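Local atomic coordinates of tryptophanyl-tRNA synthetase (Aeropyrum pernix, PDB entry 3A04), a protein that catalyses the ATP-dependent attachment of L-tryptophan to its cognate tRNA, releasing AMP and diphosphate, as a class I aminoacyl-tRNA synthetase. Residues Glu147-Thr152 and Ala193-His198; Gly68-Val73 and Pro143-Phe148; Asp92-Leu97 and Phe102-Ala107; Leu224-Ala229 and Glu239-Thr244. All coordinates share one frame; numbering follows the deposited sequence.

Contact 1 (Glu147-Thr152 and Ala193-His198); sequences EFYFQT and AADILH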
loop_
_atom_site.group_PDB
_atom_site.type_symbol
_atom_site.label_atom_id
_atom_site.label_comp_id
_atom_site.label_asym_id
_atom_site.label_seq_id
_atom_site.Cartn_x
_atom_site.Cartn_y
_atom_site.Cartn_z
ATOM N N GLU A 147 -13.749 16.103 -9.212
ATOM C CA GLU A 147 -12.356 15.867 -8.726
ATOM C C GLU A 147 -11.838 14.569 -9.294
ATOM O O GLU A 147 -12.228 13.475 -8.829
ATOM C CB GLU A 147 -12.372 15.900 -7.203
ATOM C CG GLU A 147 -10.922 15.776 -6.543
ATOM C CD GLU A 147 -10.855 16.405 -5.144
ATOM O OE1 GLU A 147 -11.554 17.454 -4.869
ATOM O OE2 GLU A 147 -10.105 15.838 -4.302
ATOM N N PHE A 148 -10.999 14.630 -10.324
ATOM C CA PHE A 148 -10.412 13.411 -10.907
ATOM C C PHE A 148 -9.067 13.193 -10.204
ATOM O O PHE A 148 -8.364 14.180 -9.963
ATOM C CB PHE A 148 -10.068 13.625 -12.382
ATOM C CG PHE A 148 -11.310 13.922 -13.277
ATOM C CD1 PHE A 148 -12.046 12.872 -13.816
ATOM C CD2 PHE A 148 -11.703 15.231 -13.545
ATOM C CE1 PHE A 148 -13.186 13.107 -14.652
ATOM C CE2 PHE A 148 -12.850 15.491 -14.418
ATOM C CZ PHE A 148 -13.559 14.418 -14.945
ATOM N N TYR A 149 -8.650 11.910 -10.032
ATOM C CA TYR A 149 -7.345 11.650 -9.478
ATOM C C TYR A 149 -6.861 10.314 -9.858
ATOM O O TYR A 149 -7.698 9.412 -10.216
ATOM C CB TYR A 149 -7.362 11.828 -7.935
ATOM C CG TYR A 149 -8.071 10.708 -7.210
ATOM C CD1 TYR A 149 -7.379 9.526 -6.842
ATOM C CD2 TYR A 149 -9.437 10.831 -6.942
ATOM C CE1 TYR A 149 -8.075 8.456 -6.123
ATOM C CE2 TYR A 149 -10.181 9.794 -6.254
ATOM C CZ TYR A 149 -9.443 8.623 -5.857
ATOM O OH TYR A 149 -10.089 7.573 -5.252
ATOM N N PHE A 150 -5.540 10.122 -9.705
ATOM C CA PHE A 150 -4.888 8.836 -9.965
ATOM C C PHE A 150 -4.588 8.185 -8.605
ATOM O O PHE A 150 -4.146 8.902 -7.692
ATOM C CB PHE A 150 -3.534 9.002 -10.660
ATOM C CG PHE A 150 -3.638 9.520 -12.059
ATOM C CD1 PHE A 150 -3.824 8.647 -13.126
ATOM C CD2 PHE A 150 -3.566 10.890 -12.320
ATOM C CE1 PHE A 150 -3.902 9.167 -14.497
ATOM C CE2 PHE A 150 -3.672 11.394 -13.701
ATOM C CZ PHE A 150 -3.829 10.545 -14.718
ATOM N N GLN A 151 -4.878 6.893 -8.507
ATOM C CA GLN A 151 -4.552 6.085 -7.321
ATOM C C GLN A 151 -3.059 6.255 -6.962
ATOM O O GLN A 151 -2.742 6.225 -5.784
ATOM C CB GLN A 151 -4.749 4.578 -7.533
ATOM C CG GLN A 151 -6.242 4.179 -7.693
ATOM C CD GLN A 151 -6.396 2.696 -8.011
ATOM O OE1 GLN A 151 -5.552 2.070 -8.633
ATOM N NE2 GLN A 151 -7.540 2.158 -7.620
ATOM N N THR A 152 -2.201 6.486 -7.940
ATOM C CA THR A 152 -0.783 6.497 -7.662
ATOM C C THR A 152 -0.350 7.941 -7.392
ATOM O O THR A 152 0.857 8.204 -7.260
ATOM C CB THR A 152 0.120 5.927 -8.793
ATOM O OG1 THR A 152 -0.047 6.721 -9.970
ATOM C CG2 THR A 152 -0.146 4.408 -9.092
ATOM N N ALA A 193 -11.002 0.137 -1.556
ATOM C CA ALA A 193 -11.767 0.581 -0.371
ATOM C C ALA A 193 -11.327 2.027 -0.043
ATOM O O ALA A 193 -12.137 2.824 0.407
ATOM C CB ALA A 193 -11.428 -0.327 0.842
ATOM N N ALA A 194 -10.000 2.292 -0.086
ATOM C CA ALA A 194 -9.543 3.685 0.128
ATOM C C ALA A 194 -10.128 4.670 -0.856
ATOM O O ALA A 194 -10.440 5.849 -0.498
ATOM C CB ALA A 194 -7.986 3.732 0.106
ATOM N N ASP A 195 -10.223 4.280 -2.127
ATOM C CA ASP A 195 -10.901 5.191 -3.106
ATOM C C ASP A 195 -12.281 5.643 -2.547
ATOM O O ASP A 195 -12.619 6.825 -2.563
ATOM C CB ASP A 195 -11.112 4.470 -4.472
ATOM C CG ASP A 195 -9.805 4.319 -5.247
ATOM O OD1 ASP A 195 -8.879 5.167 -5.038
ATOM O OD2 ASP A 195 -9.655 3.334 -6.006
ATOM N N ILE A 196 -13.091 4.696 -2.069
ATOM C CA ILE A 196 -14.416 5.061 -1.516
ATOM C C ILE A 196 -14.350 5.893 -0.227
ATOM O O ILE A 196 -15.030 6.933 -0.081
ATOM C CB ILE A 196 -15.244 3.763 -1.282
ATOM C CG1 ILE A 196 -15.438 3.078 -2.653
ATOM C CG2 ILE A 196 -16.556 4.083 -0.513
ATOM C CD1 ILE A 196 -15.863 1.529 -2.585
ATOM N N LEU A 197 -13.536 5.449 0.722
ATOM C CA LEU A 197 -13.589 6.017 2.073
ATOM C C LEU A 197 -12.747 7.268 2.211
ATOM O O LEU A 197 -13.015 8.007 3.102
ATOM C CB LEU A 197 -13.056 4.947 3.051
ATOM C CG LEU A 197 -14.029 3.752 3.147
ATOM C CD1 LEU A 197 -13.380 2.628 3.909
ATOM C CD2 LEU A 197 -15.430 4.081 3.758
ATOM N N HIS A 198 -11.683 7.500 1.399
ATOM C CA HIS A 198 -10.742 8.592 1.708
ATOM C C HIS A 198 -11.426 9.957 1.594
ATOM O O HIS A 198 -10.975 10.914 2.181
ATOM C CB HIS A 198 -9.500 8.615 0.765
ATOM C CG HIS A 198 -9.773 9.197 -0.600
ATOM N ND1 HIS A 198 -10.537 8.552 -1.554
ATOM C CD2 HIS A 198 -9.372 10.380 -1.171
ATOM C CE1 HIS A 198 -10.586 9.293 -2.660
ATOM N NE2 HIS A 198 -9.916 10.419 -2.444
#
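Y149 and Q151 both reach for the carboxylate of D195, joining strand 147-150, an outermost strand of the parallel part of the Rossmann-like catalytic sheet, to the last turn of helix 183-197. The two approaches differ. Y149 OH donates to D195 OD1 at 2.7 Å; that oxygen is met from above the carboxylate plane, 44° out of it, with the ring turned steeply against the carboxylate. Q151 comes in flat: its amide lies nearly coplanar with the carboxylate, and its NE2 meets the syn lone pair of D195 OD2 at 2.9 Å in an almost straight bond (166°). Y158 OH, from helix 156-165, is a second partner of OD1, so three hydrogen bonds hold this buried carboxylate and limit its rotation. H198 comes toward Y149 from the opposite direction, its edge turned to the tyrosine face in an offset edge-to-face pair with centroids 5.0 Å apart. CG of H198 sits between the backbone N and the carbonyl carbon (chi1 78°), which folds the imidazole back over its own helix end. There H198 ND1 donates to A194 O at 2.9 Å, and H198 N reaches that oxygen from the other face of its carbonyl plane.

Contact 2 (Gly68-Val73 and Pro143-Phe148); sequences GERVAV and PKDTEF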
loop_
_atom_site.group_PDB
_atom_site.type_symbol
_atom_site.label_atom_id
_atom_site.label_comp_id
_atom_site.label_asym_id
_atom_site.label_seq_id
_atom_site.Cartn_x
_atom_site.Cartn_y
_atom_site.Cartn_z
ATOM N N GLY A 68 -28.726 20.225 4.520
ATOM C CA GLY A 68 -27.815 21.231 3.975
ATOM C C GLY A 68 -26.360 20.801 3.954
ATOM O O GLY A 68 -25.462 21.631 3.635
ATOM N N GLU A 69 -26.101 19.538 4.264
ATOM C CA GLU A 69 -24.689 19.056 4.251
ATOM C C GLU A 69 -24.239 18.850 2.743
ATOM O O GLU A 69 -25.106 18.479 1.922
ATOM C CB GLU A 69 -24.540 17.735 5.090
ATOM C CG GLU A 69 -24.335 17.883 6.684
ATOM C CD GLU A 69 -24.248 16.548 7.511
ATOM O OE1 GLU A 69 -23.220 15.983 7.948
ATOM O OE2 GLU A 69 -25.299 16.081 7.847
ATOM N N ARG A 70 -22.979 19.121 2.381
ATOM C CA ARG A 70 -22.550 18.797 0.979
ATOM C C ARG A 70 -22.316 17.265 0.956
ATOM O O ARG A 70 -21.689 16.738 1.899
ATOM C CB ARG A 70 -21.316 19.569 0.511
ATOM C CG ARG A 70 -21.049 19.429 -1.056
ATOM C CD ARG A 70 -22.004 20.203 -1.966
ATOM N NE ARG A 70 -21.723 20.065 -3.417
ATOM C CZ ARG A 70 -20.560 20.360 -4.024
ATOM N NH1 ARG A 70 -19.478 20.766 -3.320
ATOM N NH2 ARG A 70 -20.449 20.180 -5.336
ATOM N N VAL A 71 -22.915 16.559 -0.025
ATOM C CA VAL A 71 -22.830 15.059 -0.157
ATOM C C VAL A 71 -22.032 14.719 -1.429
ATOM O O VAL A 71 -21.861 15.603 -2.259
ATOM C CB VAL A 71 -24.171 14.328 -0.149
ATOM C CG1 VAL A 71 -24.798 14.402 1.229
ATOM C CG2 VAL A 71 -25.231 14.862 -1.243
ATOM N N ALA A 72 -21.540 13.488 -1.554
ATOM C CA ALA A 72 -20.613 13.146 -2.640
ATOM C C ALA A 72 -20.984 11.827 -3.298
ATOM O O ALA A 72 -21.673 10.997 -2.722
ATOM C CB ALA A 72 -19.119 13.093 -2.140
ATOM N N VAL A 73 -20.539 11.670 -4.535
ATOM C CA VAL A 73 -20.612 10.395 -5.200
ATOM C C VAL A 73 -19.213 10.113 -5.691
ATOM O O VAL A 73 -18.473 11.059 -6.088
ATOM C CB VAL A 73 -21.682 10.405 -6.398
ATOM C CG1 VAL A 73 -21.400 11.531 -7.417
ATOM C CG2 VAL A 73 -21.661 9.030 -7.102
ATOM N N PRO A 143 -15.826 20.079 -15.835
ATOM C CA PRO A 143 -14.344 20.039 -15.648
ATOM C C PRO A 143 -13.840 20.776 -14.416
ATOM O O PRO A 143 -12.770 20.451 -13.955
ATOM C CB PRO A 143 -13.794 20.738 -16.902
ATOM C CG PRO A 143 -14.924 21.667 -17.356
ATOM C CD PRO A 143 -16.221 20.911 -16.991
ATOM N N LYS A 144 -14.578 21.767 -13.930
ATOM C CA LYS A 144 -14.147 22.607 -12.825
ATOM C C LYS A 144 -14.411 21.882 -11.504
ATOM O O LYS A 144 -13.489 21.785 -10.664
ATOM C CB LYS A 144 -14.895 23.959 -12.803
ATOM C CG LYS A 144 -14.317 25.009 -11.805
ATOM C CD LYS A 144 -15.314 26.163 -11.494
ATOM C CE LYS A 144 -14.691 27.225 -10.561
ATOM N NZ LYS A 144 -14.318 26.714 -9.163
ATOM N N ASP A 145 -15.620 21.366 -11.322
ATOM C CA ASP A 145 -16.005 20.908 -9.985
ATOM C C ASP A 145 -15.839 19.395 -9.778
ATOM O O ASP A 145 -16.024 18.942 -8.651
ATOM C CB ASP A 145 -17.463 21.254 -9.668
ATOM C CG ASP A 145 -17.789 21.110 -8.124
ATOM O OD1 ASP A 145 -16.978 21.645 -7.298
ATOM O OD2 ASP A 145 -18.842 20.469 -7.734
ATOM N N THR A 146 -15.506 18.636 -10.831
ATOM C CA THR A 146 -15.342 17.201 -10.715
ATOM C C THR A 146 -13.929 17.005 -10.177
ATOM O O THR A 146 -12.984 17.633 -10.650
ATOM C CB THR A 146 -15.476 16.455 -12.070
ATOM O OG1 THR A 146 -16.812 16.683 -12.606
ATOM C CG2 THR A 146 -15.257 14.835 -11.872
ATOM N N GLU A 147 -13.749 16.103 -9.212
ATOM C CA GLU A 147 -12.356 15.867 -8.726
ATOM C C GLU A 147 -11.838 14.569 -9.294
ATOM O O GLU A 147 -12.228 13.475 -8.829
ATOM C CB GLU A 147 -12.372 15.900 -7.203
ATOM C CG GLU A 147 -10.922 15.776 -6.543
ATOM C CD GLU A 147 -10.855 16.405 -5.144
ATOM O OE1 GLU A 147 -11.554 17.454 -4.869
ATOM O OE2 GLU A 147 -10.105 15.838 -4.302
ATOM N N PHE A 148 -10.999 14.630 -10.324
ATOM C CA PHE A 148 -10.412 13.411 -10.907
ATOM C C PHE A 148 -9.067 13.193 -10.204
ATOM O O PHE A 148 -8.364 14.180 -9.963
ATOM C CB PHE A 148 -10.068 13.625 -12.382
ATOM C CG PHE A 148 -11.310 13.922 -13.277
ATOM C CD1 PHE A 148 -12.046 12.872 -13.816
ATOM C CD2 PHE A 148 -11.703 15.231 -13.545
ATOM C CE1 PHE A 148 -13.186 13.107 -14.652
ATOM C CE2 PHE A 148 -12.850 15.491 -14.418
ATOM C CZ PHE A 148 -13.559 14.418 -14.945
HETATM O O HOH W 1 -17.125 21.975 -4.855
#
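R70 and D145 join the two chain segments that lead into strands 72-77 and 147-150 of the Rossmann-like sheet, on either side of strand 103-108. The first segment opens at G68, which ends helix 58-66 in a Schellman motif; its positive phi (106°) would press a CB against the preceding carbonyl oxygen. After E69 the chain runs extended into R70, which carries the contact alone. Its CG lies anti to the backbone N (chi1 -169°) and the chain bends at chi2, sending the guanidinium out over the start of strand 103-108. There R70 NH2 donates to D145 OD2 at 2.9 Å in a salt bridge that uses the syn lone pair of the acid. Guanidinium and carboxylate are nearly coplanar, 16° apart, but the N-H is bent away from a straight line. At the exposed end one water closes the bridge, accepting from R70 NH1 at 3.1 Å and donating to D145 OD1. NE turns instead to G101 O, and OD1 of D145 also pairs with K103 NZ, so the acid sits between two cations. With D145 replaced by an alanine, R70 NH2 and K103 would probably both lose their acidic mate, and the outer end of R70 would be freer to swing. Beyond R70 the chain turns inward: V71 packs on helix 58-66, and A72 and V73 enter the sheet, with V71 O hydrogen-bonded to K103 N.

Contact 3 (Asp92-Leu97 and Phe102-Ala107); sequences DQLIYL and FKVFVA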
loop_
_atom_site.group_PDB
_atom_site.type_symbol
_atom_site.label_atom_id
_atom_site.label_comp_id
_atom_site.label_asym_id
_atom_site.label_seq_id
_atom_site.Cartn_x
_atom_site.Cartn_y
_atom_site.Cartn_z
ATOM N N ASP A 92 -23.399 8.956 -16.773
ATOM C CA ASP A 92 -24.707 9.607 -16.799
ATOM C C ASP A 92 -25.282 9.715 -15.377
ATOM O O ASP A 92 -25.889 10.709 -15.053
ATOM C CB ASP A 92 -25.666 8.761 -17.657
ATOM C CG ASP A 92 -25.481 9.067 -19.199
ATOM O OD1 ASP A 92 -24.883 10.144 -19.629
ATOM O OD2 ASP A 92 -25.857 8.168 -19.951
ATOM N N GLN A 93 -25.122 8.669 -14.564
ATOM C CA GLN A 93 -25.572 8.750 -13.124
ATOM C C GLN A 93 -24.723 9.796 -12.357
ATOM O O GLN A 93 -25.238 10.529 -11.586
ATOM C CB GLN A 93 -25.372 7.375 -12.458
ATOM C CG GLN A 93 -26.271 6.339 -13.099
ATOM C CD GLN A 93 -26.106 4.995 -12.516
ATOM O OE1 GLN A 93 -26.347 4.793 -11.330
ATOM N NE2 GLN A 93 -25.625 4.042 -13.328
ATOM N N LEU A 94 -23.412 9.878 -12.583
ATOM C CA LEU A 94 -22.668 11.023 -12.007
ATOM C C LEU A 94 -23.133 12.383 -12.404
ATOM O O LEU A 94 -23.186 13.293 -11.549
ATOM C CB LEU A 94 -21.143 10.951 -12.275
ATOM C CG LEU A 94 -20.474 9.584 -12.118
ATOM C CD1 LEU A 94 -18.965 9.670 -12.576
ATOM C CD2 LEU A 94 -20.579 9.153 -10.628
ATOM N N ILE A 95 -23.467 12.565 -13.699
ATOM C CA ILE A 95 -23.878 13.912 -14.153
ATOM C C ILE A 95 -25.193 14.271 -13.524
ATOM O O ILE A 95 -25.401 15.375 -13.065
ATOM C CB ILE A 95 -24.030 13.945 -15.736
ATOM C CG1 ILE A 95 -22.602 13.805 -16.323
ATOM C CG2 ILE A 95 -24.703 15.240 -16.218
ATOM C CD1 ILE A 95 -22.526 13.595 -17.877
ATOM N N TYR A 96 -26.110 13.344 -13.488
ATOM C CA TYR A 96 -27.371 13.657 -12.795
ATOM C C TYR A 96 -27.086 14.141 -11.335
ATOM O O TYR A 96 -27.574 15.178 -10.870
ATOM C CB TYR A 96 -28.258 12.364 -12.795
ATOM C CG TYR A 96 -29.422 12.462 -11.822
ATOM C CD1 TYR A 96 -30.611 13.142 -12.179
ATOM C CD2 TYR A 96 -29.347 11.839 -10.530
ATOM C CE1 TYR A 96 -31.709 13.227 -11.265
ATOM C CE2 TYR A 96 -30.419 11.977 -9.611
ATOM C CZ TYR A 96 -31.609 12.655 -10.002
ATOM O OH TYR A 96 -32.688 12.797 -9.089
ATOM N N LEU A 97 -26.323 13.338 -10.593
ATOM C CA LEU A 97 -26.059 13.718 -9.212
ATOM C C LEU A 97 -25.317 15.039 -9.190
ATOM O O LEU A 97 -25.621 15.844 -8.364
ATOM C CB LEU A 97 -25.274 12.580 -8.475
ATOM C CG LEU A 97 -26.103 11.254 -8.440
ATOM C CD1 LEU A 97 -25.217 10.077 -8.033
ATOM C CD2 LEU A 97 -27.249 11.345 -7.363
ATOM N N PHE A 102 -24.367 17.115 -5.931
ATOM C CA PHE A 102 -23.325 16.201 -5.340
ATOM C C PHE A 102 -21.950 16.585 -5.768
ATOM O O PHE A 102 -21.750 16.905 -6.970
ATOM C CB PHE A 102 -23.576 14.720 -5.756
ATOM C CG PHE A 102 -24.723 14.078 -5.096
ATOM C CD1 PHE A 102 -25.979 14.624 -5.159
ATOM C CD2 PHE A 102 -24.529 12.844 -4.417
ATOM C CE1 PHE A 102 -27.061 13.977 -4.528
ATOM C CE2 PHE A 102 -25.570 12.203 -3.751
ATOM C CZ PHE A 102 -26.859 12.757 -3.796
ATOM N N LYS A 103 -20.951 16.473 -4.853
ATOM C CA LYS A 103 -19.563 16.583 -5.264
ATOM C C LYS A 103 -19.207 15.249 -5.953
ATOM O O LYS A 103 -19.412 14.184 -5.396
ATOM C CB LYS A 103 -18.646 16.830 -4.015
ATOM C CG LYS A 103 -17.160 16.990 -4.357
ATOM C CD LYS A 103 -16.755 18.253 -5.186
ATOM C CE LYS A 103 -15.302 18.202 -5.467
ATOM N NZ LYS A 103 -14.814 19.492 -6.157
ATOM N N VAL A 104 -18.636 15.289 -7.141
ATOM C CA VAL A 104 -18.262 14.061 -7.821
ATOM C C VAL A 104 -16.747 13.838 -7.727
ATOM O O VAL A 104 -15.943 14.754 -7.990
ATOM C CB VAL A 104 -18.627 14.132 -9.375
ATOM C CG1 VAL A 104 -18.284 12.835 -10.089
ATOM C CG2 VAL A 104 -20.157 14.451 -9.538
ATOM N N PHE A 105 -16.385 12.598 -7.370
ATOM C CA PHE A 105 -15.013 12.158 -7.349
ATOM C C PHE A 105 -14.918 11.039 -8.352
ATOM O O PHE A 105 -15.716 10.100 -8.332
ATOM C CB PHE A 105 -14.633 11.582 -5.953
ATOM C CG PHE A 105 -14.527 12.647 -4.865
ATOM C CD1 PHE A 105 -15.623 13.052 -4.156
ATOM C CD2 PHE A 105 -13.270 13.274 -4.615
ATOM C CE1 PHE A 105 -15.496 14.025 -3.126
ATOM C CE2 PHE A 105 -13.122 14.260 -3.592
ATOM C CZ PHE A 105 -14.269 14.614 -2.852
ATOM N N VAL A 106 -13.885 11.101 -9.178
ATOM C CA VAL A 106 -13.629 10.053 -10.152
ATOM C C VAL A 106 -12.219 9.528 -9.953
ATOM O O VAL A 106 -11.232 10.256 -10.151
ATOM C CB VAL A 106 -13.772 10.578 -11.610
ATOM C CG1 VAL A 106 -13.426 9.400 -12.573
ATOM C CG2 VAL A 106 -15.260 11.001 -11.869
ATOM N N ALA A 107 -12.110 8.262 -9.558
ATOM C CA ALA A 107 -10.788 7.688 -9.370
ATOM C C ALA A 107 -10.368 6.995 -10.680
ATOM O O ALA A 107 -11.165 6.265 -11.288
ATOM C CB ALA A 107 -10.823 6.633 -8.233
#
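F102 meets L97 twice, through its backbone and through its ring. Its N donates to L97 O at 3.0 Å, reasonably straight at the hydrogen but arriving from above the carbonyl plane, 38° out of it, so the chain that has just left helix 85-99 is tied back to the last turns of that helix. The phenyl ring then turns one face to the leucine: L97 CD2 stands over the centre of that face, 3.9 Å from the centroid and 12° off the normal, a clear CH-pi contact, while L97 CB rests over the same ring nearer its root, 3.7 Å from F102 CG. F58, I61 and K65 of helix 58-66 also pack on this phenylalanine. K103 turns away from the helix. This is the helix-to-strand half of a beta-alpha-beta crossover, strand 72-77, helix 85-99, strand 103-108, in the Rossmann-like catalytic domain; the helix begins within the HIGH region. V104 points back at the helix and straddles L94: CG1, anti to the backbone N (chi1 -178°), touches L94 CB at 4.1 Å, and CG2 lies 3.8 Å from L94 O. F105 faces the other side of the sheet, where it meets Y207. V106 takes the far end of the same leucine, its CG2 4.0 Å from L94 CD1, and its other neighbours include F148 on the adjoining strand.

Contact 4 (Leu224-Ala229 and Glu239-Thr244); sequences LTRDLA and ERPAST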
loop_
_atom_site.group_PDB
_atom_site.type_symbol
_atom_site.label_atom_id
_atom_site.label_comp_id
_atom_site.label_asym_id
_atom_site.label_seq_id
_atom_site.Cartn_x
_atom_site.Cartn_y
_atom_site.Cartn_z
ATOM N N LEU A 224 -17.172 -5.351 2.020
ATOM C CA LEU A 224 -15.885 -5.402 2.717
ATOM C C LEU A 224 -15.457 -3.938 3.077
ATOM O O LEU A 224 -14.970 -3.687 4.168
ATOM C CB LEU A 224 -14.794 -6.088 1.891
ATOM C CG LEU A 224 -13.353 -6.004 2.435
ATOM C CD1 LEU A 224 -13.245 -6.787 3.792
ATOM C CD2 LEU A 224 -12.284 -6.534 1.412
ATOM N N THR A 225 -15.675 -3.001 2.170
ATOM C CA THR A 225 -15.425 -1.535 2.426
ATOM C C THR A 225 -16.227 -1.031 3.623
ATOM O O THR A 225 -15.691 -0.303 4.468
ATOM C CB THR A 225 -15.720 -0.687 1.132
ATOM O OG1 THR A 225 -14.855 -1.180 0.092
ATOM C CG2 THR A 225 -15.416 0.823 1.307
ATOM N N ARG A 226 -17.500 -1.420 3.715
ATOM C CA ARG A 226 -18.329 -0.963 4.848
ATOM C C ARG A 226 -17.802 -1.612 6.110
ATOM O O ARG A 226 -17.742 -0.966 7.111
ATOM C CB ARG A 226 -19.778 -1.384 4.634
ATOM C CG ARG A 226 -20.483 -0.525 3.542
ATOM C CD ARG A 226 -21.766 -1.271 3.043
ATOM N NE ARG A 226 -22.814 -1.418 4.086
ATOM C CZ ARG A 226 -23.684 -0.470 4.430
ATOM N NH1 ARG A 226 -23.671 0.783 3.908
ATOM N NH2 ARG A 226 -24.571 -0.748 5.375
ATOM N N ASP A 227 -17.392 -2.891 6.049
ATOM C CA ASP A 227 -16.710 -3.492 7.235
ATOM C C ASP A 227 -15.428 -2.754 7.644
ATOM O O ASP A 227 -15.204 -2.534 8.820
ATOM C CB ASP A 227 -16.391 -4.953 7.081
ATOM C CG ASP A 227 -17.672 -5.820 6.956
ATOM O OD1 ASP A 227 -18.763 -5.339 7.283
ATOM O OD2 ASP A 227 -17.590 -6.924 6.370
ATOM N N LEU A 228 -14.562 -2.449 6.681
ATOM C CA LEU A 228 -13.381 -1.662 6.955
ATOM C C LEU A 228 -13.717 -0.318 7.657
ATOM O O LEU A 228 -13.074 0.041 8.679
ATOM C CB LEU A 228 -12.481 -1.500 5.683
ATOM C CG LEU A 228 -11.666 -2.715 5.258
ATOM C CD1 LEU A 228 -11.157 -2.413 3.802
ATOM C CD2 LEU A 228 -10.445 -2.894 6.269
ATOM N N ALA A 229 -14.755 0.375 7.220
ATOM C CA ALA A 229 -15.161 1.630 7.907
ATOM C C ALA A 229 -15.440 1.369 9.428
ATOM O O ALA A 229 -14.910 2.072 10.335
ATOM C CB ALA A 229 -16.443 2.223 7.224
ATOM N N GLU A 239 -17.855 6.712 8.011
ATOM C CA GLU A 239 -19.200 6.232 7.804
ATOM C C GLU A 239 -19.213 5.124 6.715
ATOM O O GLU A 239 -18.421 5.135 5.691
ATOM C CB GLU A 239 -20.144 7.430 7.475
ATOM C CG GLU A 239 -21.614 6.942 6.983
ATOM C CD GLU A 239 -22.747 8.016 6.963
ATOM O OE1 GLU A 239 -23.037 8.481 8.095
ATOM O OE2 GLU A 239 -23.381 8.365 5.848
ATOM N N ARG A 240 -20.130 4.173 6.900
ATOM C CA ARG A 240 -20.349 3.126 5.913
ATOM C C ARG A 240 -20.870 3.773 4.586
ATOM O O ARG A 240 -21.768 4.609 4.619
ATOM C CB ARG A 240 -21.396 2.131 6.451
ATOM C CG ARG A 240 -20.784 1.228 7.553
ATOM C CD ARG A 240 -21.829 0.140 8.040
ATOM N NE ARG A 240 -22.972 0.773 8.680
ATOM C CZ ARG A 240 -23.029 1.238 9.939
ATOM N NH1 ARG A 240 -21.989 1.095 10.784
ATOM N NH2 ARG A 240 -24.169 1.823 10.371
ATOM N N PRO A 241 -20.241 3.461 3.441
ATOM C CA PRO A 241 -20.747 4.133 2.213
ATOM C C PRO A 241 -22.091 3.594 1.751
ATOM O O PRO A 241 -22.348 2.402 1.848
ATOM C CB PRO A 241 -19.683 3.785 1.151
ATOM C CG PRO A 241 -18.985 2.464 1.754
ATOM C CD PRO A 241 -18.934 2.831 3.247
ATOM N N ALA A 242 -22.908 4.485 1.230
ATOM C CA ALA A 242 -24.183 4.145 0.564
ATOM C C ALA A 242 -23.928 3.707 -0.886
ATOM O O ALA A 242 -22.831 3.876 -1.381
ATOM C CB ALA A 242 -25.137 5.353 0.614
ATOM N N SER A 243 -24.926 3.092 -1.517
ATOM C CA SER A 243 -24.811 2.609 -2.845
ATOM C C SER A 243 -26.144 2.672 -3.583
ATOM O O SER A 243 -27.241 2.657 -2.958
ATOM C CB SER A 243 -24.251 1.177 -2.842
ATOM O OG SER A 243 -24.878 0.352 -1.858
ATOM N N THR A 244 -26.084 2.759 -4.912
ATOM C CA THR A 244 -27.305 2.594 -5.741
ATOM C C THR A 244 -26.914 1.475 -6.661
ATOM O O THR A 244 -25.696 1.284 -6.876
ATOM C CB THR A 244 -27.730 3.819 -6.549
ATOM O OG1 THR A 244 -26.625 4.273 -7.360
ATOM C CG2 THR A 244 -28.157 5.019 -5.629
#
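The backbones of helix 219-231 and of the chain entering strand 242-246 come closest at R226 and R240, whose CA atoms are 4.7 Å apart. From there R226 runs along P241 in the opposite sense, CG against the proline CD at 3.7 Å, and bends at chi3 (65°) to bring the edge of its guanidinium to the carbonyl of P241. R226 NH1 donates to P241 O at 2.9 Å; the oxygen lies in the guanidinium plane, whereas the donor stands well above the carbonyl plane, 46° out of it. The same NH1 makes a salt bridge with D57, its stronger partner. R240 CB sits over one face of this guanidinium, toward its rim, 3.7 Å from R226 NH1. The two arginine planes are 74° apart, and R226 NH2 comes within 4.0 Å of R240 NE, a like-charge approach probably eased by D57 on one arginine and by D230, salt-bridged to NH1 of R240, on the other. The helix and strand belong to the crossover strand 210-215, helix 219-231, strand 242-246 of the Rossmann-like fold. A leucine in place of R226 would probably leave P241 O without this donor and D57 without this cation. On the buried side T225 CG2 rests on P241 CG at 4.0 Å, next to I196 and L197 of helix 183-197. One turn on, A229 points its CB at E239 O, 3.8 Å away.

All four contacts serve one sheet, but in different places. Contacts 1 and 3 are buried, contact 4 is partly so, and contact 2 lies at the surface. Contact 3 is nearest the centre of the chain and almost wholly apolar; contact 1, also buried, is instead a polar network closed round one acid. Contact 2 is one solvent-side ion pair with a bridging water, and contact 3 is nested in the loop it closes. Contacts 1 and 2 share E147 and F148, and strand 103-108 bonds to both through E147 N and V104 O. Contacts 3 and 4 each belong to a beta-alpha-beta unit, yet contact 4 mixes proline packing with arginine charge. Contacts 1 and 4 touch where I196 meets P241.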